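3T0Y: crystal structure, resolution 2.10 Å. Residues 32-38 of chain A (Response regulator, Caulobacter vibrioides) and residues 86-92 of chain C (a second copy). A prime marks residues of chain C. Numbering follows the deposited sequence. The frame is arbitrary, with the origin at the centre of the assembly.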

# COMPACT_ATOMS: atom_id res chain seq x y z
N ALA A 32 4.75 -10.75 3.60
CA ALA A 32 4.78 -9.40 4.18
C ALA A 32 5.54 -8.43 3.30
O ALA A 32 5.17 -7.26 3.19
CB ALA A 32 5.40 -9.42 5.58
N ARG A 33 6.61 -8.92 2.67
CA ARG A 33 7.46 -8.10 1.81
C ARG A 33 6.70 -7.74 0.55
O ARG A 33 6.70 -6.58 0.11
CB ARG A 33 8.74 -8.87 1.46
CG ARG A 33 9.45 -8.46 0.16
CD ARG A 33 9.95 -7.01 0.20
NE ARG A 33 10.60 -6.57 -1.04
CZ ARG A 33 9.96 -6.10 -2.12
NH1 ARG A 33 8.63 -6.01 -2.15
NH2 ARG A 33 10.66 -5.72 -3.19
N ALA A 34 6.05 -8.74 -0.04
CA ALA A 34 5.29 -8.57 -1.26
C ALA A 34 4.18 -7.55 -1.05
O ALA A 34 3.96 -6.66 -1.87
CB ALA A 34 4.70 -9.92 -1.69
N LEU A 35 3.51 -7.69 0.09
CA LEU A 35 2.37 -6.86 0.45
C LEU A 35 2.72 -5.40 0.72
O LEU A 35 1.98 -4.50 0.33
CB LEU A 35 1.71 -7.44 1.69
CG LEU A 35 0.28 -7.07 2.03
CD1 LEU A 35 -0.60 -7.32 0.84
CD2 LEU A 35 -0.14 -7.95 3.17
N THR A 36 3.84 -5.16 1.40
CA THR A 36 4.17 -3.80 1.83
C THR A 36 5.28 -3.14 1.00
O THR A 36 5.57 -1.96 1.20
CB THR A 36 4.57 -3.73 3.31
OG1 THR A 36 5.66 -4.63 3.56
CG2 THR A 36 3.40 -4.12 4.21
N GLY A 37 5.91 -3.88 0.10
CA GLY A 37 6.84 -3.28 -0.85
C GLY A 37 8.31 -3.20 -0.47
O GLY A 37 9.13 -2.81 -1.29
N ASP A 38 8.65 -3.58 0.76
CA ASP A 38 10.05 -3.64 1.16
C ASP A 38 10.25 -4.55 2.38
O ASP A 38 9.34 -4.72 3.20
CB ASP A 38 10.59 -2.25 1.47
CG ASP A 38 10.28 -1.85 2.88
OD1 ASP A 38 9.28 -1.13 3.09
OD2 ASP A 38 11.03 -2.29 3.79
N ALA C 86 7.89 -6.48 -11.39
CA ALA C 86 6.66 -7.09 -10.91
C ALA C 86 6.35 -6.80 -9.44
O ALA C 86 5.23 -6.44 -9.09
CB ALA C 86 6.67 -8.59 -11.17
N ALA C 87 7.34 -6.98 -8.57
CA ALA C 87 7.10 -6.79 -7.14
C ALA C 87 6.58 -5.40 -6.86
O ALA C 87 5.62 -5.21 -6.12
CB ALA C 87 8.36 -7.06 -6.34
N GLN C 88 7.20 -4.41 -7.49
CA GLN C 88 6.82 -3.03 -7.29
C GLN C 88 5.48 -2.69 -7.95
O GLN C 88 4.77 -1.80 -7.48
CB GLN C 88 7.93 -2.10 -7.78
CG GLN C 88 9.28 -2.32 -7.07
CD GLN C 88 9.19 -2.19 -5.55
OE1 GLN C 88 8.86 -3.15 -4.83
NE2 GLN C 88 9.49 -0.99 -5.05
N ARG C 89 5.14 -3.38 -9.03
CA ARG C 89 3.85 -3.15 -9.67
C ARG C 89 2.71 -3.52 -8.73
O ARG C 89 1.61 -2.96 -8.81
CB ARG C 89 3.70 -3.96 -10.97
CG ARG C 89 4.76 -3.65 -12.02
CD ARG C 89 4.16 -3.72 -13.43
NE ARG C 89 4.86 -4.65 -14.31
CZ ARG C 89 6.12 -4.50 -14.71
NH1 ARG C 89 6.85 -3.48 -14.29
NH2 ARG C 89 6.67 -5.40 -15.52
N LEU C 90 2.97 -4.47 -7.83
CA LEU C 90 1.94 -4.93 -6.90
C LEU C 90 1.40 -3.78 -6.06
O LEU C 90 0.28 -3.83 -5.56
CB LEU C 90 2.49 -6.03 -5.99
CG LEU C 90 2.83 -7.39 -6.62
CD1 LEU C 90 3.68 -8.20 -5.67
CD2 LEU C 90 1.57 -8.18 -7.00
N MSE C 91 2.19 -2.71 -5.91
CA MSE C 91 1.76 -1.60 -5.07
C MSE C 91 0.66 -0.75 -5.72
O MSE C 91 0.03 0.10 -5.07
CB MSE C 91 2.97 -0.77 -4.63
CG MSE C 91 4.01 -1.58 -3.83
SE MSE C 91 3.25 -2.72 -2.41
CE MSE C 91 3.17 -1.30 -1.12
N ARG C 92 0.43 -0.98 -7.01
CA ARG C 92 -0.63 -0.29 -7.76
C ARG C 92 -1.98 -0.98 -7.61
O ARG C 92 -2.99 -0.48 -8.09
CB ARG C 92 -0.28 -0.21 -9.24
CG ARG C 92 0.90 0.68 -9.53
CD ARG C 92 0.52 2.12 -9.29
NE ARG C 92 -0.57 2.48 -10.19
CZ ARG C 92 -0.39 3.11 -11.35
NH1 ARG C 92 0.82 3.49 -11.71
NH2 ARG C 92 -1.44 3.37 -12.13
O HOH W 1 5.94 -5.55 -3.49

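The end of a helix in one chain packs against a helical stretch of its second copy through van der Waals contact and one bridging water, with no direct hydrogen bond between them. It illustrates how a helix C-terminus, whose last carbonyls find no backbone partner within the stretch, can be met by a long, polarizable side chain. In chain A the helix runs to Thr36, whose OG1 folds back to donate to Ala32 O (2.7 Å), and Gly37 then leaves helical geometry with positive phi. In chain C a helix gives way to a 3-10 segment, with Met91′ N bonded to Gln88′ O at 3.2 Å.

The selenomethionine Met91′ reaches in: its SE lies 3.5 Å from Leu35 O and 3.8 Å from Gly37 N, while its CE comes within 3.4 Å of Thr36 O. An ideal CB on Gly37 would sit just 3.2 Å from Met91′ CE, though the backbone angles alone already call for glycine. Nearby, Ala34 CB meets Leu90′ CD1 at 4.5 Å, a modest apolar touch.

Polar linkage falls to the water, which donates to both Ala34 O (2.8 Å) and Ala87′ O (2.7 Å), joining two carbonyls that cannot bond each other; it also accepts a weak bond from Arg33 NH1 (3.0 Å). Arg33 NH2 approaches Gln88′ OE1 at 3.5 Å without forming a hydrogen bond.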